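Local coordinates for protein alpha-rhamnosidase (Dictyoglomus thermophilum, PDB 6I60) that probably hydrolyses terminal non-reducing alpha-L-rhamnose residues from alpha-L-rhamnosides, among them rhamnosylated natural flavonoids, at residues G164-G168 against L169-I173; S406-T410 against A411-D415; W804-W807 against E808-S812; V898-F902 against E903-V907. One frame throughout, in Å; residues are numbered along the deposited sequence.

Contact 1. Residues G164-G168 against L169-I173; sequences GAPFG and LNYTI
Phe167 and Leu169 meet through their aliphatic parts. CD2 of Leu169 lies 3.5 Å from CB of Phe167, and the same methyl is close to the Phe167 carbonyl oxygen. Leu169 has CG anti to its carbonyl carbon (chi1 -80°), which turns the side chain back over the turn toward Phe167. The Phe167 ring is directed out of this contact and meets Trp552 edge-to-face.

A second group forms round the hydroxyl of Tyr171. Its OH lies 3.8 Å from CD of Pro166 and is similarly close to CB of Ala165. With chi1 at -52° the phenol runs back toward 164-168, and it crosses the proline ring at about a right angle. CB of Ala165 sits obliquely to the phenol ring, 4.4 Å from CE2. No hydrogen bond joins 164-168 to 169-173. Within the turn, Gly168 N makes a weak bond to Ala165 O. Gly168 has a positive phi (75°), a backbone shape glycine adopts readily.

The turn lies on the surface, between strand 157-160 and strand 171-184. These strands pair antiparallel, with backbone bonds from Tyr171 to Tyr160 and from Ile173 to Glu158. Ile173 packs on strand 288-298, and the Tyr171 ring meets His301 edge-to-face.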
loop_
_atom_site.group_PDB
_atom_site.type_symbol
_atom_site.label_atom_id
_atom_site.label_comp_id
_atom_site.label_asym_id
_atom_site.label_seq_id
_atom_site.Cartn_x
_atom_site.Cartn_y
_atom_site.Cartn_z
ATOM N N GLY A 164 30.180 -2.182 5.932
ATOM C CA GLY A 164 29.452 -1.500 4.889
ATOM C C GLY A 164 27.982 -1.219 5.155
ATOM O O GLY A 164 27.224 -1.054 4.189
ATOM N N ALA A 165 27.558 -1.159 6.420
ATOM C CA ALA A 165 26.182 -0.815 6.740
ATOM C C ALA A 165 25.840 0.566 6.177
ATOM O O ALA A 165 26.731 1.388 5.951
ATOM C CB ALA A 165 25.968 -0.844 8.253
ATOM N N PRO A 166 24.538 0.835 5.926
ATOM C CA PRO A 166 24.138 2.113 5.310
ATOM C C PRO A 166 24.786 3.346 5.926
ATOM O O PRO A 166 25.572 4.031 5.261
ATOM C CB PRO A 166 22.620 2.126 5.514
ATOM C CG PRO A 166 22.239 0.687 5.477
ATOM C CD PRO A 166 23.398 -0.091 6.057
ATOM N N PHE A 167 24.467 3.644 7.184
ATOM C CA PHE A 167 25.078 4.759 7.897
ATOM C C PHE A 167 26.022 4.276 8.995
ATOM O O PHE A 167 26.169 4.930 10.030
ATOM C CB PHE A 167 24.007 5.681 8.481
ATOM C CG PHE A 167 23.044 6.219 7.461
ATOM C CD1 PHE A 167 23.505 6.768 6.275
ATOM C CD2 PHE A 167 21.677 6.177 7.689
ATOM C CE1 PHE A 167 22.619 7.264 5.332
ATOM C CE2 PHE A 167 20.787 6.672 6.752
ATOM C CZ PHE A 167 21.260 7.216 5.571
ATOM N N GLY A 168 26.669 3.133 8.777
ATOM C CA GLY A 168 27.593 2.594 9.755
ATOM C C GLY A 168 26.942 1.963 10.964
ATOM O O GLY A 168 27.584 1.845 12.011
ATOM N N LEU A 169 25.684 1.548 10.849
ATOM C CA LEU A 169 24.957 0.995 11.978
ATOM C C LEU A 169 25.399 -0.441 12.254
ATOM O O LEU A 169 26.088 -1.079 11.454
ATOM C CB LEU A 169 23.448 1.043 11.726
ATOM C CG LEU A 169 22.693 2.359 11.952
ATOM C CD1 LEU A 169 22.920 2.887 13.360
ATOM C CD2 LEU A 169 23.075 3.405 10.925
ATOM N N ASN A 170 24.996 -0.946 13.414
ATOM C CA ASN A 170 25.213 -2.332 13.792
ATOM C C ASN A 170 23.863 -3.011 13.993
ATOM O O ASN A 170 22.813 -2.365 14.009
ATOM C CB ASN A 170 26.067 -2.434 15.062
ATOM C CG ASN A 170 25.437 -1.731 16.246
ATOM O OD1 ASN A 170 24.577 -0.865 16.084
ATOM N ND2 ASN A 170 25.863 -2.102 17.448
ATOM N N TYR A 171 23.898 -4.333 14.145
ATOM C CA TYR A 171 22.685 -5.138 14.256
ATOM C C TYR A 171 22.764 -5.978 15.523
ATOM O O TYR A 171 23.577 -6.903 15.610
ATOM C CB TYR A 171 22.496 -6.022 13.021
ATOM C CG TYR A 171 22.571 -5.265 11.713
ATOM C CD1 TYR A 171 21.429 -4.736 11.127
ATOM C CD2 TYR A 171 23.786 -5.074 11.068
ATOM C CE1 TYR A 171 21.493 -4.039 9.932
ATOM C CE2 TYR A 171 23.860 -4.378 9.875
ATOM C CZ TYR A 171 22.713 -3.865 9.311
ATOM O OH TYR A 171 22.786 -3.174 8.123
ATOM N N THR A 172 21.923 -5.652 16.503
ATOM C CA THR A 172 21.809 -6.418 17.739
ATOM C C THR A 172 20.626 -7.367 17.591
ATOM O O THR A 172 19.468 -6.940 17.645
ATOM C CB THR A 172 21.627 -5.497 18.944
ATOM O OG1 THR A 172 22.373 -4.289 18.746
ATOM C CG2 THR A 172 22.111 -6.179 20.211
ATOM N N ILE A 173 20.916 -8.650 17.400
ATOM C CA ILE A 173 19.899 -9.664 17.143
ATOM C C ILE A 173 19.727 -10.488 18.410
ATOM O O ILE A 173 20.628 -11.241 18.800
ATOM C CB ILE A 173 20.271 -10.555 15.949
ATOM C CG1 ILE A 173 20.301 -9.735 14.657
ATOM C CG2 ILE A 173 19.293 -11.715 15.828
ATOM C CD1 ILE A 173 21.566 -9.921 13.845
#

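Contact 2. Residues S406-T410 against A411-D415; sequences STNRT and ALATD
Asn408 and Ala411 close a type II' beta turn. Ala411 N gives a hydrogen bond to Asn408 O at 3.1 Å. The bond is bent, with an angle of 140° at the hydrogen, and the donor lies above the carbonyl plane. Arg409 takes the first corner of the turn with positive phi (60°), and Thr410 takes the second.

Van der Waals contacts of carbon with polar atoms follow. The methyl CB of Ala411 rests 3.3 Å from Asn408 O, and CB of Asn408 lies 3.7 Å from Ala411 O. Further along, CB of Ala413 is 3.8 Å from ND2 of Asn408. The Asn408 side chain has CG anti to its carbonyl carbon (chi1 -63°), which carries the amide toward Ala413. ND2 also makes a weak hydrogen bond to His393 O.

Polar and charged links lead outward from the turn. The CB of Arg409 is directed away from 411-415, and NH1 forms a salt bridge with Asp501 OD1. Leu412 N bonds to His301 ND1, and Ala413 O accepts a bond from His393 ND1.

The turn belongs to the concanavalin-like domain and leads into strand 414-418. It is closed by one backbone bond, while the charge of Arg409 is balanced outside it by Asp501. Histidine bonds to both Leu412 and Ala413 tie the backbone to its surroundings just ahead of the strand.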
loop_
_atom_site.group_PDB
_atom_site.type_symbol
_atom_site.label_atom_id
_atom_site.label_comp_id
_atom_site.label_asym_id
_atom_site.label_seq_id
_atom_site.Cartn_x
_atom_site.Cartn_y
_atom_site.Cartn_z
ATOM N N SER A 406 24.763 -9.393 -4.639
ATOM C CA SER A 406 25.230 -8.013 -4.550
ATOM C C SER A 406 24.093 -7.057 -4.208
ATOM O O SER A 406 24.265 -6.151 -3.384
ATOM C CB SER A 406 25.900 -7.598 -5.860
ATOM O OG SER A 406 26.947 -8.487 -6.208
ATOM N N THR A 407 22.924 -7.240 -4.826
ATOM C CA THR A 407 21.799 -6.354 -4.551
ATOM C C THR A 407 21.321 -6.459 -3.108
ATOM O O THR A 407 20.697 -5.518 -2.606
ATOM C CB THR A 407 20.639 -6.650 -5.507
ATOM O OG1 THR A 407 20.322 -8.047 -5.466
ATOM C CG2 THR A 407 21.013 -6.264 -6.930
ATOM N N ASN A 408 21.600 -7.578 -2.430
ATOM C CA ASN A 408 21.250 -7.707 -1.020
ATOM C C ASN A 408 22.188 -6.912 -0.122
ATOM O O ASN A 408 21.813 -6.591 1.012
ATOM C CB ASN A 408 21.255 -9.179 -0.599
ATOM C CG ASN A 408 20.210 -10.006 -1.330
ATOM O OD1 ASN A 408 19.517 -9.510 -2.220
ATOM N ND2 ASN A 408 20.092 -11.272 -0.953
ATOM N N ARG A 409 23.390 -6.600 -0.602
ATOM C CA ARG A 409 24.372 -5.764 0.103
ATOM C C ARG A 409 24.708 -6.448 1.428
ATOM O O ARG A 409 24.981 -7.661 1.430
ATOM C CB ARG A 409 23.836 -4.341 0.206
ATOM C CG ARG A 409 23.749 -3.621 -1.134
ATOM C CD ARG A 409 23.698 -2.113 -0.956
ATOM N NE ARG A 409 22.825 -1.727 0.148
ATOM C CZ ARG A 409 22.270 -0.526 0.279
ATOM N NH1 ARG A 409 21.489 -0.265 1.318
ATOM N NH2 ARG A 409 22.497 0.414 -0.630
ATOM N N THR A 410 24.704 -5.737 2.557
ATOM C CA THR A 410 25.086 -6.321 3.837
ATOM C C THR A 410 24.007 -7.210 4.440
ATOM O O THR A 410 24.282 -7.904 5.426
ATOM C CB THR A 410 25.443 -5.217 4.834
ATOM O OG1 THR A 410 24.252 -4.757 5.485
ATOM C CG2 THR A 410 26.109 -4.053 4.120
ATOM N N ALA A 411 22.795 -7.200 3.893
ATOM C CA ALA A 411 21.748 -8.093 4.370
ATOM C C ALA A 411 22.127 -9.532 4.044
ATOM O O ALA A 411 22.256 -9.896 2.871
ATOM C CB ALA A 411 20.407 -7.730 3.737
ATOM N N LEU A 412 22.317 -10.345 5.085
ATOM C CA LEU A 412 22.712 -11.735 4.876
ATOM C C LEU A 412 21.653 -12.493 4.085
ATOM O O LEU A 412 21.959 -13.139 3.076
ATOM C CB LEU A 412 22.970 -12.411 6.221
ATOM C CG LEU A 412 24.418 -12.414 6.708
ATOM C CD1 LEU A 412 24.600 -13.457 7.798
ATOM C CD2 LEU A 412 25.374 -12.663 5.551
ATOM N N ALA A 413 20.398 -12.422 4.533
ATOM C CA ALA A 413 19.265 -13.033 3.835
ATOM C C ALA A 413 19.460 -14.537 3.651
ATOM O O ALA A 413 19.148 -15.098 2.599
ATOM C CB ALA A 413 19.006 -12.349 2.490
ATOM N N THR A 414 19.983 -15.197 4.681
ATOM C CA THR A 414 20.133 -16.645 4.689
ATOM C C THR A 414 19.394 -17.232 5.886
ATOM O O THR A 414 19.447 -16.683 6.991
ATOM C CB THR A 414 21.610 -17.069 4.728
ATOM O OG1 THR A 414 22.101 -16.989 6.070
ATOM C CG2 THR A 414 22.450 -16.172 3.837
ATOM N N ASP A 415 18.699 -18.343 5.653
ATOM C CA ASP A 415 18.005 -19.082 6.698
ATOM C C ASP A 415 18.674 -20.437 6.889
ATOM O O ASP A 415 19.092 -21.076 5.918
ATOM C CB ASP A 415 16.524 -19.268 6.356
ATOM C CG ASP A 415 15.798 -17.947 6.182
ATOM O OD1 ASP A 415 16.007 -17.045 7.016
ATOM O OD2 ASP A 415 15.022 -17.809 5.212
#

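Contact 3. Residues W804-W807 against E808-S812; sequences WERW and EKLTS
Trp804 and Lys809 pack together by the benzo end of the indole. CZ3 of Trp804 lies 3.8 Å from CA of Lys809, and CH2 of Trp804 lies 3.9 Å from CD of Lys809. The chi1 rotation of the lysine (169°) lays its CB and CD along the CZ3 and CH2 end of the ring.

Arg806 is the other centre of contact. OE1 of Glu808 stands over one face of the guanidinium, 3.6 Å from NH2 of Arg806. This is a long salt bridge. The oxygen is well off the guanidinium plane, which leaves an electrostatic attraction without a hydrogen bond. The guanidinium and carboxylate planes are 74° apart. CD1 of Leu810 lies over the same face, 3.9 Å from NH1 of Arg806, and touches the arginine CB and CG.

Outer partners fix these groups. OE2 of Glu808 bonds to Gly617 N and to the hydroxyl of Tyr789. Lys809 NZ forms a salt bridge with Glu798. Trp804 packs on Met795 of helix 792-797, and its ring meets that of His818. Trp807 packs edge-to-face on Phe792.

The segment is an irregular loop between helices 792-797 and 826-835. This loop is part of the six-hairpin glycosidase domain, an (alpha/alpha)6 barrel in this family.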
loop_
_atom_site.group_PDB
_atom_site.type_symbol
_atom_site.label_atom_id
_atom_site.label_comp_id
_atom_site.label_asym_id
_atom_site.label_seq_id
_atom_site.Cartn_x
_atom_site.Cartn_y
_atom_site.Cartn_z
ATOM N N TRP A 804 13.515 -1.674 -11.771
ATOM C CA TRP A 804 14.842 -1.412 -11.240
ATOM C C TRP A 804 14.883 -0.083 -10.495
ATOM O O TRP A 804 14.034 0.793 -10.681
ATOM C CB TRP A 804 15.882 -1.386 -12.360
ATOM C CG TRP A 804 16.123 -2.707 -12.999
ATOM C CD1 TRP A 804 15.727 -3.927 -12.539
ATOM C CD2 TRP A 804 16.817 -2.945 -14.228
ATOM N NE1 TRP A 804 16.134 -4.913 -13.404
ATOM C CE2 TRP A 804 16.806 -4.337 -14.451
ATOM C CE3 TRP A 804 17.448 -2.117 -15.163
ATOM C CZ2 TRP A 804 17.398 -4.919 -15.569
ATOM C CZ3 TRP A 804 18.037 -2.697 -16.271
ATOM C CH2 TRP A 804 18.009 -4.085 -16.464
ATOM N N GLU A 805 15.901 0.056 -9.646
ATOM C CA GLU A 805 16.165 1.333 -8.997
ATOM C C GLU A 805 16.790 2.334 -9.959
ATOM O O GLU A 805 16.503 3.534 -9.875
ATOM C CB GLU A 805 17.073 1.120 -7.784
ATOM C CG GLU A 805 17.515 2.393 -7.084
ATOM C CD GLU A 805 18.251 2.117 -5.788
ATOM O OE1 GLU A 805 18.659 0.957 -5.572
ATOM O OE2 GLU A 805 18.417 3.058 -4.984
ATOM N N ARG A 806 17.624 1.864 -10.884
ATOM C CA ARG A 806 18.315 2.718 -11.837
ATOM C C ARG A 806 18.010 2.275 -13.261
ATOM O O ARG A 806 17.690 1.108 -13.511
ATOM C CB ARG A 806 19.827 2.693 -11.602
ATOM C CG ARG A 806 20.216 2.469 -10.152
ATOM C CD ARG A 806 20.355 3.789 -9.419
ATOM N NE ARG A 806 21.066 4.771 -10.230
ATOM C CZ ARG A 806 22.389 4.878 -10.282
ATOM N NH1 ARG A 806 23.154 4.069 -9.560
ATOM N NH2 ARG A 806 22.948 5.798 -11.055
ATOM N N TRP A 807 18.112 3.225 -14.196
ATOM C CA TRP A 807 17.889 2.903 -15.602
ATOM C C TRP A 807 18.961 1.956 -16.127
ATOM O O TRP A 807 18.668 1.057 -16.924
ATOM C CB TRP A 807 17.855 4.184 -16.435
ATOM C CG TRP A 807 16.734 5.124 -16.089
ATOM C CD1 TRP A 807 16.837 6.316 -15.432
ATOM C CD2 TRP A 807 15.344 4.955 -16.397
ATOM N NE1 TRP A 807 15.598 6.896 -15.307
ATOM C CE2 TRP A 807 14.665 6.082 -15.891
ATOM C CE3 TRP A 807 14.608 3.960 -17.049
ATOM C CZ2 TRP A 807 13.286 6.241 -16.015
ATOM C CZ3 TRP A 807 13.237 4.120 -17.171
ATOM C CH2 TRP A 807 12.591 5.252 -16.657
ATOM N N GLU A 808 20.203 2.139 -15.692
ATOM C CA GLU A 808 21.307 1.316 -16.162
ATOM C C GLU A 808 21.272 -0.057 -15.507
ATOM O O GLU A 808 20.897 -0.195 -14.340
ATOM C CB GLU A 808 22.643 1.997 -15.866
ATOM C CG GLU A 808 22.768 3.398 -16.441
ATOM C CD GLU A 808 22.220 4.468 -15.512
ATOM O OE1 GLU A 808 22.292 4.285 -14.278
ATOM O OE2 GLU A 808 21.718 5.491 -16.018
ATOM N N LYS A 809 21.666 -1.076 -16.268
ATOM C CA LYS A 809 21.783 -2.425 -15.727
ATOM C C LYS A 809 22.998 -2.488 -14.810
ATOM O O LYS A 809 24.140 -2.413 -15.273
ATOM C CB LYS A 809 21.891 -3.443 -16.857
ATOM C CG LYS A 809 22.276 -4.838 -16.398
ATOM C CD LYS A 809 21.375 -5.891 -17.017
ATOM C CE LYS A 809 22.033 -7.261 -16.988
ATOM N NZ LYS A 809 21.163 -8.297 -17.611
ATOM N N LEU A 810 22.757 -2.615 -13.507
ATOM C CA LEU A 810 23.818 -2.627 -12.511
ATOM C C LEU A 810 23.604 -3.798 -11.566
ATOM O O LEU A 810 22.531 -3.930 -10.969
ATOM C CB LEU A 810 23.854 -1.310 -11.734
ATOM C CG LEU A 810 24.261 -0.082 -12.549
ATOM C CD1 LEU A 810 23.432 1.127 -12.163
ATOM C CD2 LEU A 810 25.737 0.201 -12.359
ATOM N N THR A 811 24.623 -4.642 -11.429
ATOM C CA THR A 811 24.528 -5.875 -10.658
ATOM C C THR A 811 25.670 -5.980 -9.658
ATOM O O THR A 811 26.281 -7.039 -9.489
ATOM C CB THR A 811 24.508 -7.092 -11.580
ATOM O OG1 THR A 811 24.718 -8.281 -10.810
ATOM C CG2 THR A 811 25.593 -6.977 -12.635
ATOM N N SER A 812 25.974 -4.882 -8.973
ATOM C CA SER A 812 26.991 -4.868 -7.934
ATOM C C SER A 812 26.399 -4.252 -6.671
ATOM O O SER A 812 25.211 -3.922 -6.613
ATOM C CB SER A 812 28.239 -4.101 -8.388
ATOM O OG SER A 812 29.402 -4.643 -7.791
#

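Contact 4. Residues V898-F902 against E903-V907; sequences VPKLF and ERFVV
Phe905 turns its ring back onto 898-902 and meets both Phe902 and Lys900. Its CB comes first, at the edge of the Phe902 ring and near its plane, 4.4 Å from CD2 of that ring. CG stands between the backbone N and the carbonyl carbon (chi1 45°), which swings the phenyl group over the turn. CD2 of Phe905 then meets the carbonyl oxygen of Phe902 at 3.3 Å. The next atom, CE2 of Phe905, is 3.5 Å from that same oxygen. The oxygen lies at the edge of the Phe905 ring, near its plane. At the tip, CZ of Phe905 touches CD of Lys900 at 3.9 Å.

The lysine chain bends about its CG-CD bond (chi3 -82°), and NZ goes on to a salt bridge with Glu923. The Phe902 ring has CB of Leu901 over one face, while its own CB touches Arg904 O. Phe905 also meets the ring of Tyr915 with the planes nearly parallel, and packs on Met941 and Ile928.

This is the loop between strands 893-899 and 908-909. It connects two beta sheets of the C-terminal domain, as expected of a beta-sandwich.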
loop_
_atom_site.group_PDB
_atom_site.type_symbol
_atom_site.label_atom_id
_atom_site.label_comp_id
_atom_site.label_asym_id
_atom_site.label_seq_id
_atom_site.Cartn_x
_atom_site.Cartn_y
_atom_site.Cartn_z
ATOM N N VAL A 898 -15.234 10.739 -26.975
ATOM C CA VAL A 898 -14.972 9.970 -28.188
ATOM C C VAL A 898 -14.024 10.771 -29.073
ATOM O O VAL A 898 -14.368 11.881 -29.505
ATOM C CB VAL A 898 -16.277 9.629 -28.927
ATOM C CG1 VAL A 898 -16.005 8.658 -30.060
ATOM C CG2 VAL A 898 -17.301 9.050 -27.960
ATOM N N PRO A 899 -12.826 10.262 -29.364
ATOM C CA PRO A 899 -11.894 11.011 -30.217
ATOM C C PRO A 899 -12.308 10.960 -31.679
ATOM O O PRO A 899 -12.667 9.907 -32.213
ATOM C CB PRO A 899 -10.558 10.292 -29.994
ATOM C CG PRO A 899 -10.943 8.896 -29.634
ATOM C CD PRO A 899 -12.266 8.976 -28.913
ATOM N N LYS A 900 -12.254 12.121 -32.329
ATOM C CA LYS A 900 -12.631 12.244 -33.737
ATOM C C LYS A 900 -11.414 11.904 -34.587
ATOM O O LYS A 900 -10.562 12.752 -34.860
ATOM C CB LYS A 900 -13.158 13.643 -34.037
ATOM C CG LYS A 900 -13.987 14.252 -32.919
ATOM C CD LYS A 900 -14.857 15.383 -33.437
ATOM C CE LYS A 900 -14.073 16.679 -33.539
ATOM N NZ LYS A 900 -14.974 17.860 -33.640
ATOM N N LEU A 901 -11.329 10.645 -35.006
ATOM C CA LEU A 901 -10.238 10.175 -35.849
ATOM C C LEU A 901 -10.606 10.135 -37.326
ATOM O O LEU A 901 -9.773 9.737 -38.148
ATOM C CB LEU A 901 -9.778 8.783 -35.396
ATOM C CG LEU A 901 -9.737 8.539 -33.886
ATOM C CD1 LEU A 901 -9.658 7.051 -33.583
ATOM C CD2 LEU A 901 -8.573 9.283 -33.244
ATOM N N PHE A 902 -11.822 10.540 -37.683
ATOM C CA PHE A 902 -12.305 10.471 -39.054
ATOM C C PHE A 902 -12.918 11.804 -39.458
ATOM O O PHE A 902 -13.503 12.511 -38.632
ATOM C CB PHE A 902 -13.340 9.352 -39.225
ATOM C CG PHE A 902 -12.936 8.049 -38.595
ATOM C CD1 PHE A 902 -11.760 7.417 -38.966
ATOM C CD2 PHE A 902 -13.739 7.451 -37.636
ATOM C CE1 PHE A 902 -11.390 6.215 -38.391
ATOM C CE2 PHE A 902 -13.374 6.249 -37.058
ATOM C CZ PHE A 902 -12.199 5.631 -37.435
ATOM N N GLU A 903 -12.785 12.137 -40.744
ATOM C CA GLU A 903 -13.334 13.396 -41.241
ATOM C C GLU A 903 -14.853 13.404 -41.147
ATOM O O GLU A 903 -15.455 14.392 -40.710
ATOM C CB GLU A 903 -12.873 13.636 -42.678
ATOM C CG GLU A 903 -11.558 14.391 -42.777
ATOM C CD GLU A 903 -10.854 14.180 -44.101
ATOM O OE1 GLU A 903 -11.456 14.489 -45.152
ATOM O OE2 GLU A 903 -9.699 13.705 -44.090
ATOM N N ARG A 904 -15.487 12.311 -41.552
ATOM C CA ARG A 904 -16.918 12.112 -41.381
ATOM C C ARG A 904 -17.144 10.821 -40.609
ATOM O O ARG A 904 -16.390 9.861 -40.769
ATOM C CB ARG A 904 -17.629 12.067 -42.727
ATOM C CG ARG A 904 -19.122 11.854 -42.617
ATOM C CD ARG A 904 -19.627 10.790 -43.572
ATOM N NE ARG A 904 -18.669 10.364 -44.587
ATOM C CZ ARG A 904 -18.102 9.167 -44.582
ATOM N NH1 ARG A 904 -18.386 8.311 -43.613
ATOM N NH2 ARG A 904 -17.260 8.817 -45.530
ATOM N N PHE A 905 -18.172 10.800 -39.765
ATOM C CA PHE A 905 -18.437 9.644 -38.920
ATOM C C PHE A 905 -19.916 9.639 -38.568
ATOM O O PHE A 905 -20.691 10.465 -39.055
ATOM C CB PHE A 905 -17.545 9.661 -37.677
ATOM C CG PHE A 905 -17.458 11.003 -37.014
ATOM C CD1 PHE A 905 -18.337 11.349 -36.001
ATOM C CD2 PHE A 905 -16.501 11.925 -37.406
ATOM C CE1 PHE A 905 -18.261 12.586 -35.391
ATOM C CE2 PHE A 905 -16.423 13.165 -36.802
ATOM C CZ PHE A 905 -17.304 13.495 -35.793
ATOM N N VAL A 906 -20.305 8.697 -37.711
ATOM C CA VAL A 906 -21.705 8.455 -37.388
ATOM C C VAL A 906 -21.976 8.611 -35.896
ATOM O O VAL A 906 -22.891 9.336 -35.496
ATOM C CB VAL A 906 -22.162 7.064 -37.884
ATOM C CG1 VAL A 906 -23.673 6.958 -37.849
ATOM C CG2 VAL A 906 -21.647 6.809 -39.294
ATOM N N VAL A 907 -21.183 7.938 -35.056
ATOM C CA VAL A 907 -21.380 7.899 -33.606
ATOM C C VAL A 907 -22.749 7.309 -33.284
ATOM O O VAL A 907 -23.780 7.974 -33.433
ATOM C CB VAL A 907 -21.212 9.288 -32.957
ATOM C CG1 VAL A 907 -21.463 9.201 -31.461
ATOM C CG2 VAL A 907 -19.822 9.837 -33.229
#

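Contacts 1, 2 and 3 form a connected series; contact 4 stands apart, about 63 Å from contact 1, centre to centre. Contacts 1 and 2 have centres about 13 Å apart and touch: Thr410 CG2 is 3.2 Å from Gly164 O. Asp501 joins them further: Pro166 packs on it and Arg409 pairs with it. Contact 2 also touches contact 3, with Ser406 CB 3.5 Å from Ser812 C, so the concanavalin-like region meets the six-hairpin domain. Arg500, salt-bridged to Glu805 of contact 3, also lies close to like-charged Arg409. Triethylene glycol, probably from the crystallisation liquor, lies about 3 Å from the Asn170 side chain and about 4 Å from that of Leu412; 2-(2-ethoxyethoxy)ethanol is about 13 Å from that of Phe167.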